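Local structure of putative immunoglobulin A1 protease (Bacteroides ovatus, 3N6Z) at residues A[188-193]-A[226-232]; A[257-263]-A[290-296]; A[35-39]-A[60-64]; A[69-75]-A[99-105]. The protein is a putative immunoglobulin A1 protease, a hydrolase role inferred rather than demonstrated, built largely as a parallel beta-helix. One frame throughout, in Å; residues are numbered along the deposited sequence.

Interaction 1 (A[188-193]-A[226-232]); sequences GVLANS and RKVGVGG. With SO4 (sulfate ion), chain C.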
loop_
_atom_site.group_PDB
_atom_site.type_symbol
_atom_site.label_atom_id
_atom_site.label_comp_id
_atom_site.label_asym_id
_atom_site.label_seq_id
_atom_site.Cartn_x
_atom_site.Cartn_y
_atom_site.Cartn_z
ATOM N N GLY A 188 1.325 5.381 -0.057
ATOM C CA GLY A 188 2.384 6.394 0.020
ATOM C C GLY A 188 2.815 6.660 1.458
ATOM O O GLY A 188 4.013 6.574 1.805
ATOM N N VAL A 189 1.823 6.956 2.303
ATOM C CA VAL A 189 2.025 7.350 3.688
ATOM C C VAL A 189 1.062 6.567 4.586
ATOM O O VAL A 189 -0.141 6.577 4.344
ATOM C CB VAL A 189 1.810 8.885 3.888
ATOM C CG1 VAL A 189 2.210 9.273 5.324
ATOM C CG2 VAL A 189 2.578 9.706 2.837
ATOM N N LEU A 190 1.609 5.908 5.606
ATOM C CA LEU A 190 0.836 5.259 6.653
ATOM C C LEU A 190 0.772 6.251 7.818
ATOM O O LEU A 190 1.813 6.756 8.278
ATOM C CB LEU A 190 1.537 3.963 7.106
ATOM C CG LEU A 190 0.967 3.202 8.299
ATOM C CD1 LEU A 190 -0.521 2.796 8.076
ATOM C CD2 LEU A 190 1.840 1.948 8.590
ATOM N N ALA A 191 -0.437 6.517 8.291
ATOM C CA ALA A 191 -0.668 7.359 9.457
ATOM C C ALA A 191 -0.711 6.510 10.732
ATOM O O ALA A 191 0.005 5.496 10.827
ATOM C CB ALA A 191 -1.919 8.256 9.253
ATOM N N ASN A 192 -1.470 6.928 11.749
ATOM C CA ASN A 192 -1.266 6.426 13.098
ATOM C C ASN A 192 -2.539 5.953 13.776
ATOM O O ASN A 192 -3.572 5.691 13.111
ATOM C CB ASN A 192 -0.419 7.422 13.914
ATOM C CG ASN A 192 -1.174 8.680 14.315
ATOM O OD1 ASN A 192 -1.935 9.257 13.498
ATOM N ND2 ASN A 192 -0.972 9.115 15.555
ATOM N N SER A 193 -2.488 5.826 15.095
ATOM C CA SER A 193 -3.532 5.165 15.868
ATOM C C SER A 193 -3.953 6.092 16.979
ATOM O O SER A 193 -3.103 6.689 17.624
ATOM C CB SER A 193 -2.988 3.850 16.437
ATOM O OG SER A 193 -2.543 3.028 15.359
ATOM N N ARG A 226 6.316 6.245 3.646
ATOM C CA ARG A 226 6.529 7.101 4.791
ATOM C C ARG A 226 5.554 6.714 5.904
ATOM O O ARG A 226 4.424 6.331 5.627
ATOM C CB ARG A 226 6.316 8.554 4.331
ATOM C CG ARG A 226 6.451 9.635 5.382
ATOM C CD ARG A 226 6.027 10.962 4.771
ATOM N NE ARG A 226 6.146 12.039 5.753
ATOM C CZ ARG A 226 5.531 13.211 5.649
ATOM N NH1 ARG A 226 4.827 13.512 4.561
ATOM N NH2 ARG A 226 5.650 14.098 6.643
ATOM N N LYS A 227 5.988 6.878 7.141
ATOM C CA LYS A 227 5.172 6.707 8.341
ATOM C C LYS A 227 5.119 8.007 9.131
ATOM O O LYS A 227 6.175 8.563 9.482
ATOM C CB LYS A 227 5.784 5.605 9.213
ATOM C CG LYS A 227 5.079 5.400 10.542
ATOM C CD LYS A 227 3.644 4.881 10.405
ATOM C CE LYS A 227 2.969 4.589 11.748
ATOM N NZ LYS A 227 2.908 5.757 12.670
ATOM N N VAL A 228 3.901 8.436 9.446
ATOM C CA VAL A 228 3.648 9.613 10.260
ATOM C C VAL A 228 2.881 9.264 11.527
ATOM O O VAL A 228 2.174 8.243 11.576
ATOM C CB VAL A 228 2.931 10.736 9.469
ATOM C CG1 VAL A 228 3.786 11.122 8.232
ATOM C CG2 VAL A 228 1.508 10.368 9.092
ATOM N N GLY A 229 3.024 10.118 12.537
ATOM C CA GLY A 229 2.397 9.922 13.823
ATOM C C GLY A 229 2.978 8.798 14.683
ATOM O O GLY A 229 3.791 7.971 14.241
ATOM N N VAL A 230 2.525 8.770 15.940
ATOM C CA VAL A 230 2.861 7.745 16.901
ATOM C C VAL A 230 1.744 6.704 16.916
ATOM O O VAL A 230 0.560 7.059 17.011
ATOM C CB VAL A 230 3.112 8.358 18.327
ATOM C CG1 VAL A 230 3.246 7.286 19.378
ATOM C CG2 VAL A 230 4.379 9.215 18.304
ATOM N N GLY A 231 2.151 5.436 16.867
ATOM C CA GLY A 231 1.233 4.302 16.800
ATOM C C GLY A 231 1.034 3.874 15.345
ATOM O O GLY A 231 1.083 4.695 14.432
ATOM N N GLY A 232 0.773 2.584 15.131
ATOM C CA GLY A 232 0.543 1.994 13.809
ATOM C C GLY A 232 1.614 1.022 13.453
ATOM O O GLY A 232 2.733 1.059 13.993
HETATM S S SO4 C . 3.623 17.008 5.768
HETATM O O1 SO4 C . 2.302 17.608 5.580
HETATM O O2 SO4 C . 4.661 18.031 5.830
HETATM O O3 SO4 C . 3.628 16.258 7.019
HETATM O O4 SO4 C . 3.877 16.151 4.623
HETATM O O HOH W 1 -0.818 6.417 19.430
#

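Interaction 2 (A[257-263]-A[290-296]); sequences IDKSCDI and SASLGSY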
loop_
_atom_site.group_PDB
_atom_site.type_symbol
_atom_site.label_atom_id
_atom_site.label_comp_id
_atom_site.label_asym_id
_atom_site.label_seq_id
_atom_site.Cartn_x
_atom_site.Cartn_y
_atom_site.Cartn_z
ATOM N N ILE A 257 10.545 6.692 8.578
ATOM C CA ILE A 257 9.767 7.073 9.766
ATOM C C ILE A 257 10.051 8.554 10.011
ATOM O O ILE A 257 11.217 8.976 10.105
ATOM C CB ILE A 257 10.167 6.268 11.040
ATOM C CG1 ILE A 257 10.114 4.756 10.792
ATOM C CG2 ILE A 257 9.249 6.655 12.208
ATOM C CD1 ILE A 257 10.725 3.919 11.956
ATOM N N ASP A 258 9.000 9.373 10.092
ATOM C CA ASP A 258 9.216 10.793 10.421
ATOM C C ASP A 258 9.832 10.951 11.818
ATOM O O ASP A 258 9.581 10.165 12.723
ATOM C CB ASP A 258 7.893 11.552 10.395
ATOM C CG ASP A 258 7.517 12.056 9.027
ATOM O OD1 ASP A 258 8.052 11.545 8.011
ATOM O OD2 ASP A 258 6.667 13.005 8.964
ATOM N N LYS A 259 10.585 12.041 11.988
ATOM C CA LYS A 259 11.066 12.410 13.313
ATOM C C LYS A 259 9.910 12.534 14.290
ATOM O O LYS A 259 8.808 12.966 13.924
ATOM C CB LYS A 259 11.836 13.734 13.290
ATOM C CG LYS A 259 13.097 13.717 12.422
ATOM C CD LYS A 259 14.160 12.764 12.949
ATOM C CE LYS A 259 15.443 12.862 12.133
ATOM N NZ LYS A 259 16.198 14.114 12.383
ATOM N N SER A 260 10.152 12.085 15.512
ATOM C CA SER A 260 9.173 12.121 16.610
ATOM C C SER A 260 7.986 11.193 16.408
ATOM O O SER A 260 7.003 11.269 17.166
ATOM C CB SER A 260 8.684 13.546 16.891
ATOM O OG SER A 260 9.786 14.358 17.208
ATOM N N CYS A 261 8.122 10.249 15.460
ATOM C CA CYS A 261 7.058 9.298 15.143
ATOM C C CYS A 261 7.569 7.888 15.376
ATOM O O CYS A 261 8.714 7.688 15.799
ATOM C CB CYS A 261 6.583 9.511 13.702
ATOM S SG CYS A 261 5.906 11.157 13.444
ATOM N N ASP A 262 6.739 6.884 15.134
ATOM C CA ASP A 262 7.190 5.517 15.347
ATOM C C ASP A 262 6.418 4.566 14.433
ATOM O O ASP A 262 5.501 4.959 13.688
ATOM C CB ASP A 262 7.121 5.117 16.847
ATOM C CG ASP A 262 5.736 4.872 17.381
ATOM O OD1 ASP A 262 4.754 4.794 16.614
ATOM O OD2 ASP A 262 5.638 4.757 18.632
ATOM N N ILE A 263 6.820 3.304 14.488
ATOM C CA ILE A 263 6.133 2.193 13.846
ATOM C C ILE A 263 6.571 0.920 14.526
ATOM O O ILE A 263 7.661 0.853 15.083
ATOM C CB ILE A 263 6.500 2.084 12.300
ATOM C CG1 ILE A 263 5.417 1.310 11.526
ATOM C CG2 ILE A 263 7.922 1.556 12.040
ATOM C CD1 ILE A 263 5.562 1.369 9.990
ATOM N N SER A 290 15.571 6.970 9.669
ATOM C CA SER A 290 15.160 7.069 11.066
ATOM C C SER A 290 14.637 5.732 11.573
ATOM O O SER A 290 13.723 5.673 12.391
ATOM C CB SER A 290 14.161 8.207 11.263
ATOM O OG SER A 290 14.827 9.452 11.064
ATOM N N ALA A 291 15.288 4.647 11.140
ATOM C CA ALA A 291 14.847 3.305 11.502
ATOM C C ALA A 291 14.876 3.052 13.003
ATOM O O ALA A 291 14.098 2.241 13.512
ATOM C CB ALA A 291 15.664 2.263 10.787
ATOM N N SER A 292 15.772 3.740 13.736
ATOM C CA SER A 292 15.871 3.561 15.196
ATOM C C SER A 292 14.620 3.970 15.959
ATOM O O SER A 292 14.453 3.611 17.130
ATOM C CB SER A 292 17.096 4.309 15.711
ATOM O OG SER A 292 16.876 5.704 15.648
ATOM N N LEU A 293 13.710 4.663 15.270
ATOM C CA LEU A 293 12.429 5.067 15.869
ATOM C C LEU A 293 11.402 3.930 15.832
ATOM O O LEU A 293 10.345 4.011 16.476
ATOM C CB LEU A 293 11.859 6.298 15.173
ATOM C CG LEU A 293 12.737 7.553 15.255
ATOM C CD1 LEU A 293 12.036 8.688 14.555
ATOM C CD2 LEU A 293 13.094 7.931 16.730
ATOM N N GLY A 294 11.708 2.870 15.088
ATOM C CA GLY A 294 10.836 1.718 14.993
ATOM C C GLY A 294 11.166 0.579 15.943
ATOM O O GLY A 294 12.280 0.483 16.472
ATOM N N SER A 295 10.168 -0.285 16.113
ATOM C CA SER A 295 10.254 -1.494 16.908
ATOM C C SER A 295 10.016 -2.692 15.983
ATOM O O SER A 295 9.017 -2.737 15.260
ATOM C CB SER A 295 9.232 -1.495 18.036
ATOM O OG SER A 295 9.435 -0.417 18.915
ATOM N N TYR A 296 10.919 -3.651 16.021
ATOM C CA TYR A 296 10.927 -4.705 15.024
ATOM C C TYR A 296 10.945 -6.078 15.638
ATOM O O TYR A 296 11.592 -6.311 16.680
ATOM C CB TYR A 296 12.159 -4.548 14.125
ATOM C CG TYR A 296 12.263 -3.147 13.526
ATOM C CD1 TYR A 296 11.322 -2.683 12.626
ATOM C CD2 TYR A 296 13.225 -2.256 13.946
ATOM C CE1 TYR A 296 11.381 -1.405 12.111
ATOM C CE2 TYR A 296 13.298 -0.968 13.429
ATOM C CZ TYR A 296 12.365 -0.539 12.513
ATOM O OH TYR A 296 12.395 0.734 12.011
HETATM O O HOH W 2 13.053 10.966 9.667
#

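Interaction 3 (A[35-39]-A[60-64]); sequences AGGLF and NMRSV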
loop_
_atom_site.group_PDB
_atom_site.type_symbol
_atom_site.label_atom_id
_atom_site.label_comp_id
_atom_site.label_asym_id
_atom_site.label_seq_id
_atom_site.Cartn_x
_atom_site.Cartn_y
_atom_site.Cartn_z
ATOM N N ALA A 35 -28.511 2.014 -5.788
ATOM C CA ALA A 35 -28.557 3.454 -6.053
ATOM C C ALA A 35 -29.157 3.694 -7.453
ATOM O O ALA A 35 -28.580 4.390 -8.294
ATOM C CB ALA A 35 -27.155 4.089 -5.938
ATOM N N GLY A 36 -30.307 3.066 -7.706
ATOM C CA GLY A 36 -31.028 3.253 -8.956
ATOM C C GLY A 36 -30.306 2.681 -10.156
ATOM O O GLY A 36 -30.383 3.234 -11.246
ATOM N N GLY A 37 -29.545 1.606 -9.938
ATOM C CA GLY A 37 -28.865 0.931 -11.021
ATOM C C GLY A 37 -27.419 1.307 -11.277
ATOM O O GLY A 37 -26.816 0.834 -12.235
ATOM N N LEU A 38 -26.875 2.218 -10.486
ATOM C CA LEU A 38 -25.434 2.503 -10.558
ATOM C C LEU A 38 -24.587 1.293 -10.171
ATOM O O LEU A 38 -23.442 1.197 -10.610
ATOM C CB LEU A 38 -25.070 3.697 -9.652
ATOM C CG LEU A 38 -25.610 5.075 -10.033
ATOM C CD1 LEU A 38 -25.150 6.115 -8.967
ATOM C CD2 LEU A 38 -25.164 5.452 -11.375
ATOM N N PHE A 39 -25.157 0.392 -9.365
ATOM C CA PHE A 39 -24.509 -0.845 -8.906
ATOM C C PHE A 39 -25.473 -2.005 -9.135
ATOM O O PHE A 39 -26.680 -1.805 -9.358
ATOM C CB PHE A 39 -24.133 -0.746 -7.418
ATOM C CG PHE A 39 -23.171 0.376 -7.168
ATOM C CD1 PHE A 39 -21.796 0.176 -7.359
ATOM C CD2 PHE A 39 -23.622 1.638 -6.862
ATOM C CE1 PHE A 39 -20.936 1.215 -7.209
ATOM C CE2 PHE A 39 -22.739 2.670 -6.707
ATOM C CZ PHE A 39 -21.407 2.468 -6.891
ATOM N N ASN A 60 -18.740 4.418 -10.686
ATOM C CA ASN A 60 -19.862 5.046 -9.980
ATOM C C ASN A 60 -19.619 5.223 -8.483
ATOM O O ASN A 60 -20.406 5.885 -7.809
ATOM C CB ASN A 60 -21.197 4.303 -10.212
ATOM C CG ASN A 60 -21.670 4.388 -11.661
ATOM O OD1 ASN A 60 -21.397 5.388 -12.357
ATOM N ND2 ASN A 60 -22.382 3.345 -12.124
HETATM N N MSE A 61 -18.521 4.653 -7.949
HETATM C CA MSE A 61 -18.250 4.770 -6.511
HETATM C C MSE A 61 -18.250 6.245 -6.086
HETATM O O MSE A 61 -18.789 6.588 -5.039
HETATM C CB MSE A 61 -16.924 4.132 -6.126
HETATM C CG MSE A 61 -16.884 2.628 -6.311
HETATM SE SE MSE A 61 -15.151 1.887 -5.908
HETATM C CE MSE A 61 -15.154 2.270 -3.986
ATOM N N ARG A 62 -17.574 7.088 -6.856
ATOM C CA ARG A 62 -17.433 8.494 -6.456
ATOM C C ARG A 62 -18.773 9.200 -6.298
ATOM O O ARG A 62 -18.919 10.126 -5.483
ATOM C CB ARG A 62 -16.570 9.231 -7.456
ATOM C CG ARG A 62 -17.107 9.263 -8.858
ATOM C CD ARG A 62 -16.186 10.258 -9.577
ATOM N NE ARG A 62 -15.650 9.814 -10.827
ATOM C CZ ARG A 62 -14.448 10.161 -11.334
ATOM N NH1 ARG A 62 -13.511 10.903 -10.666
ATOM N NH2 ARG A 62 -14.163 9.689 -12.536
ATOM N N SER A 63 -19.783 8.742 -7.036
ATOM C CA SER A 63 -21.104 9.388 -7.069
ATOM C C SER A 63 -21.933 9.092 -5.819
ATOM O O SER A 63 -22.915 9.754 -5.585
ATOM C CB SER A 63 -21.856 8.927 -8.319
ATOM O OG SER A 63 -21.038 9.068 -9.499
ATOM N N VAL A 64 -21.553 8.058 -5.058
ATOM C CA VAL A 64 -22.372 7.612 -3.914
ATOM C C VAL A 64 -21.654 7.722 -2.564
ATOM O O VAL A 64 -22.180 7.317 -1.518
ATOM C CB VAL A 64 -22.917 6.167 -4.144
ATOM C CG1 VAL A 64 -23.893 6.129 -5.311
ATOM C CG2 VAL A 64 -21.768 5.153 -4.248
#

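Interaction 4 (A[69-75]-A[99-105]); sequences MKVYFQL and EIDFDGD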
loop_
_atom_site.group_PDB
_atom_site.type_symbol
_atom_site.label_atom_id
_atom_site.label_comp_id
_atom_site.label_asym_id
_atom_site.label_seq_id
_atom_site.Cartn_x
_atom_site.Cartn_y
_atom_site.Cartn_z
HETATM N N MSE A 69 -21.110 9.906 6.586
HETATM C CA MSE A 69 -20.986 8.509 7.052
HETATM C C MSE A 69 -20.165 7.654 6.087
HETATM O O MSE A 69 -20.125 7.941 4.889
HETATM C CB MSE A 69 -22.348 7.862 7.240
HETATM C CG MSE A 69 -23.422 8.308 6.299
HETATM SE SE MSE A 69 -24.911 7.140 6.648
HETATM C CE MSE A 69 -26.218 8.474 7.155
ATOM N N LYS A 70 -19.586 6.568 6.620
ATOM C CA LYS A 70 -18.867 5.558 5.868
ATOM C C LYS A 70 -19.789 4.843 4.918
ATOM O O LYS A 70 -20.910 4.511 5.289
ATOM C CB LYS A 70 -18.237 4.573 6.854
ATOM C CG LYS A 70 -17.363 3.525 6.202
ATOM C CD LYS A 70 -16.419 2.868 7.147
ATOM C CE LYS A 70 -17.179 2.037 8.124
ATOM N NZ LYS A 70 -16.245 1.410 9.144
ATOM N N VAL A 71 -19.324 4.650 3.688
ATOM C CA VAL A 71 -20.081 3.952 2.659
ATOM C C VAL A 71 -19.345 2.644 2.313
ATOM O O VAL A 71 -18.110 2.593 2.229
ATOM C CB VAL A 71 -20.320 4.858 1.411
ATOM C CG1 VAL A 71 -21.024 4.085 0.279
ATOM C CG2 VAL A 71 -21.122 6.088 1.825
ATOM N N TYR A 72 -20.129 1.580 2.162
ATOM C CA TYR A 72 -19.668 0.199 2.012
ATOM C C TYR A 72 -19.815 -0.256 0.556
ATOM O O TYR A 72 -20.895 -0.115 -0.049
ATOM C CB TYR A 72 -20.469 -0.769 2.891
ATOM C CG TYR A 72 -20.245 -0.604 4.381
ATOM C CD1 TYR A 72 -20.689 0.532 5.067
ATOM C CD2 TYR A 72 -19.575 -1.575 5.094
ATOM C CE1 TYR A 72 -20.493 0.662 6.433
ATOM C CE2 TYR A 72 -19.378 -1.448 6.450
ATOM C CZ TYR A 72 -19.800 -0.329 7.114
ATOM O OH TYR A 72 -19.600 -0.233 8.499
ATOM N N PHE A 73 -18.755 -0.875 0.062
ATOM C CA PHE A 73 -18.653 -1.399 -1.288
ATOM C C PHE A 73 -18.092 -2.811 -1.232
ATOM O O PHE A 73 -17.226 -3.135 -0.395
ATOM C CB PHE A 73 -17.713 -0.564 -2.151
ATOM C CG PHE A 73 -18.087 0.881 -2.283
ATOM C CD1 PHE A 73 -17.614 1.828 -1.386
ATOM C CD2 PHE A 73 -18.921 1.308 -3.312
ATOM C CE1 PHE A 73 -17.908 3.154 -1.526
ATOM C CE2 PHE A 73 -19.226 2.651 -3.448
ATOM C CZ PHE A 73 -18.727 3.569 -2.556
ATOM N N GLN A 74 -18.482 -3.618 -2.214
ATOM C CA GLN A 74 -17.969 -4.984 -2.361
ATOM C C GLN A 74 -17.830 -5.330 -3.840
ATOM O O GLN A 74 -18.694 -4.974 -4.637
ATOM C CB GLN A 74 -18.899 -5.960 -1.655
ATOM C CG GLN A 74 -18.336 -7.364 -1.524
ATOM C CD GLN A 74 -19.118 -8.206 -0.528
ATOM O OE1 GLN A 74 -19.472 -7.741 0.593
ATOM N NE2 GLN A 74 -19.379 -9.443 -0.899
ATOM N N LEU A 75 -16.749 -6.011 -4.187
ATOM C CA LEU A 75 -16.640 -6.575 -5.538
ATOM C C LEU A 75 -17.346 -7.914 -5.601
ATOM O O LEU A 75 -17.142 -8.761 -4.714
ATOM C CB LEU A 75 -15.186 -6.789 -5.959
ATOM C CG LEU A 75 -14.288 -5.534 -5.993
ATOM C CD1 LEU A 75 -12.887 -5.924 -6.490
ATOM C CD2 LEU A 75 -14.913 -4.466 -6.919
ATOM N N GLU A 99 -15.402 8.443 4.281
ATOM C CA GLU A 99 -14.970 7.185 4.849
ATOM C C GLU A 99 -15.498 6.038 3.983
ATOM O O GLU A 99 -16.625 6.100 3.462
ATOM C CB GLU A 99 -15.462 7.034 6.283
ATOM C CG GLU A 99 -14.880 8.083 7.232
ATOM C CD GLU A 99 -15.594 8.142 8.556
ATOM O OE1 GLU A 99 -16.093 7.082 9.015
ATOM O OE2 GLU A 99 -15.618 9.239 9.150
ATOM N N ILE A 100 -14.691 4.987 3.863
ATOM C CA ILE A 100 -14.982 3.883 2.947
ATOM C C ILE A 100 -14.660 2.543 3.576
ATOM O O ILE A 100 -13.637 2.377 4.247
ATOM C CB ILE A 100 -14.181 4.027 1.621
ATOM C CG1 ILE A 100 -14.578 5.300 0.876
ATOM C CG2 ILE A 100 -14.346 2.775 0.731
ATOM C CD1 ILE A 100 -13.632 5.683 -0.274
ATOM N N ASP A 101 -15.577 1.599 3.411
ATOM C CA ASP A 101 -15.351 0.180 3.686
ATOM C C ASP A 101 -15.406 -0.528 2.341
ATOM O O ASP A 101 -16.420 -0.511 1.683
ATOM C CB ASP A 101 -16.391 -0.400 4.657
ATOM C CG ASP A 101 -16.031 -1.786 5.097
ATOM O OD1 ASP A 101 -16.334 -2.722 4.339
ATOM O OD2 ASP A 101 -15.417 -1.936 6.170
ATOM N N PHE A 102 -14.298 -1.156 1.961
ATOM C CA PHE A 102 -14.171 -1.824 0.677
ATOM C C PHE A 102 -13.733 -3.272 0.890
ATOM O O PHE A 102 -12.696 -3.528 1.501
ATOM C CB PHE A 102 -13.145 -1.084 -0.199
ATOM C CG PHE A 102 -13.093 -1.582 -1.630
ATOM C CD1 PHE A 102 -12.321 -2.671 -1.976
ATOM C CD2 PHE A 102 -13.868 -0.977 -2.609
ATOM C CE1 PHE A 102 -12.274 -3.138 -3.277
ATOM C CE2 PHE A 102 -13.860 -1.435 -3.891
ATOM C CZ PHE A 102 -13.038 -2.513 -4.229
ATOM N N ASP A 103 -14.540 -4.201 0.397
ATOM C CA ASP A 103 -14.221 -5.624 0.445
ATOM C C ASP A 103 -14.147 -6.150 -0.982
ATOM O O ASP A 103 -15.153 -6.215 -1.676
ATOM C CB ASP A 103 -15.287 -6.377 1.253
ATOM C CG ASP A 103 -14.990 -7.856 1.399
ATOM O OD1 ASP A 103 -13.872 -8.310 1.041
ATOM O OD2 ASP A 103 -15.894 -8.559 1.917
ATOM N N GLY A 104 -12.962 -6.537 -1.415
ATOM C CA GLY A 104 -12.800 -7.103 -2.737
ATOM C C GLY A 104 -13.331 -8.523 -2.856
ATOM O O GLY A 104 -13.402 -9.051 -3.952
ATOM N N ASP A 105 -13.602 -9.162 -1.717
ATOM C CA ASP A 105 -14.086 -10.550 -1.687
ATOM C C ASP A 105 -13.197 -11.476 -2.530
ATOM O O ASP A 105 -13.702 -12.365 -3.226
ATOM C CB ASP A 105 -15.559 -10.650 -2.100
ATOM C CG ASP A 105 -16.176 -12.010 -1.762
ATOM O OD1 ASP A 105 -15.738 -12.646 -0.771
ATOM O OD2 ASP A 105 -17.105 -12.409 -2.475
HETATM O O HOH W 3 -14.452 0.137 7.575
HETATM O O HOH W 4 -17.961 -3.372 2.328
HETATM O O HOH W 5 -18.771 -10.593 -3.477
#

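Interaction 1 (A[188-193]-A[226-232])
Successive coils of a parallel beta-helix meet here, through two short strands and the turns that leave them. Arg226 N donates to Gly188 O (3.0 Å), Leu190 N to Arg226 O (2.8 Å) and Val228 N to Leu190 O (2.9 Å), so that Val189 pairs with Arg226 and Leu190 with Lys227 in parallel register. Leu190 CG lies 3.8 Å from Lys227 CD of its register partner, while Val189 CG1 reaches diagonally to Val228 CG1, 3.8 Å away. Such coil-on-coil repetition is the essence of a solenoid, and it continues on both sides, since strand 153-154 pairs with 189-190 and strand 254-257 with 224-227. Beyond the strands, the turn 228-232 bends round Lys227, whose NZ donates to Val228 O and Gly231 O (both 2.8 Å) and also to Asp262 O of the next coil. Asn192 ND2 reaches Val230 O at 2.9 Å, and a water bridges Ser193 O and Val230 O, 2.9 Å from each. Gly229 allows the close approach, because a CB there would clash with Asn192 CG. The Arg226 side chain leads away and its guanidinium binds a sulfate, probably from the crystallisation liquor, with NH1 2.8 Å from O4 and NH2 3.0 Å from O3.

Interaction 2 (A[257-263]-A[290-296])
Ser290 starts the second segment by placing its CB 3.3 Å from Ile257 O; a water 2.7 Å from both Ser290 OG and Ile257 O links the two residues further. A short 3-10 turn follows at 291-293, with Leu293 N bonded to Ser290 O (3.1 Å) and Gly294 N to Ala291 O (2.9 Å). It directs Leu293 at the type II turn running from Asp258 to Cys261, where Leu293 CD1 sits 3.4 Å from Asp258 O and Leu293 CB 4.0 Å from Ile257 CG2. Gly294 suits a crowded spot, since a CB would be tight against Ile257 CD1 and Ile263 CG2 and would clash with Tyr296 OH. Ser295 N then donates to Ile263 O (2.9 Å), while Tyr296 OH turns back to Ala291 O (2.7 Å). In this beta-helix the contact therefore joins the corners of adjacent coils: strand 254-257 lies beside 287-289 before the turns, strand 263-266 beside 294-296 after them, and the Tyr296 ring stacks on Phe327.

Interaction 3 (A[35-39]-A[60-64])
Ala35, Gly36 and Gly37 all have positive phi, so the weakly bonded helical turn they end is left-handed, and at Gly37 the backbone angles themselves call for glycine. Facing it, residues 61-64 form another weakly bonded helix, with Ser63 N on Asn60 O (3.0 Å) and Val64 N on Met61 O (3.1 Å). The two lie at the N-terminal end of the parallel beta-helix, against its first strands, an arrangement consistent with an end cap that covers the hydrophobic interior of a solenoid. No backbone pairing joins them; their nearest CA atoms, those of Leu38 and Asn60, are 6.2 Å apart, and side chains fill the gap. Val64 is the meeting point of three residues: its CG1 is 3.9 Å from both Ala35 CB and Leu38 CD1, and its CG2 3.6 Å from Phe39 CE2. The Phe39 ring also presents its edge to Met61 N, 3.8 Å from CZ, and its CE1 is 4.4 Å from CG of Met61, a selenomethionine. On the coil side, Phe39 stacks with Tyr50, and Phe39, Met61 and Val64 all rest on Phe73. Asn60 supplies the polar link: its amide also serves the N-terminal segment through Thr14 and Val16, while Asn60 ND2 donates to Leu38 O at 2.8 Å.

Interaction 4 (A[69-75]-A[99-105])
Two acidic residues of 99-105 have their strongest partners elsewhere, Asp101 in a salt bridge with Arg131 and Glu99 with Lys164. Between the segments, five backbone hydrogen bonds run in parallel fashion: Val71 N to Glu99 O (3.1 Å), Asp101 N to Val71 O (3.0 Å), Phe73 N to Asp101 O (2.9 Å), Asp103 N to Phe73 O (3.0 Å) and Leu75 N to Asp103 O (3.0 Å). Water bridges Lys70 NZ and Asp101 OD2, 2.7 Å from each. Asp103 OD1 accepts from Asp105 N (2.9 Å), an Asx turn. On the face of Tyr72 and Gln74, Asp101 CB lies over the Tyr72 ring, a CH-pi contact 3.8 Å from its centroid. The other face is apolar: Phe73 CD1 is 4.0 Å from Ile100 CG2, and Leu75 CG 3.7 Å from Phe102 CZ. With axes 12° apart, the strands form one step of the beta-helix wall, between strands 50-52 and 125-131, while helix 61-64 packs on Phe73 and Phe102.

How the interactions relate
Read from the N terminus, the four contacts come in series, none enclosing or crossing another, and each brings together parts of the chain separated by only 20 to 32 residues. Interaction 3 closes first, at the N-terminal end; interaction 4 follows at once, and the two touch where Met61 CE lies 3.6 Å from Phe73 CD1, joining helix 61-64 to the first wall strands. Much further along, interactions 1 and 2 bring later coils together and share a border, where Arg226 NH2 and Asp258 OD2 form a 2.8 Å salt bridge. Interactions 1, 2 and 4 reach the same parallel sheet, whereas interactions 2 and 3 lie on opposite sides of the chain's centre, their own centres about 41 Å apart.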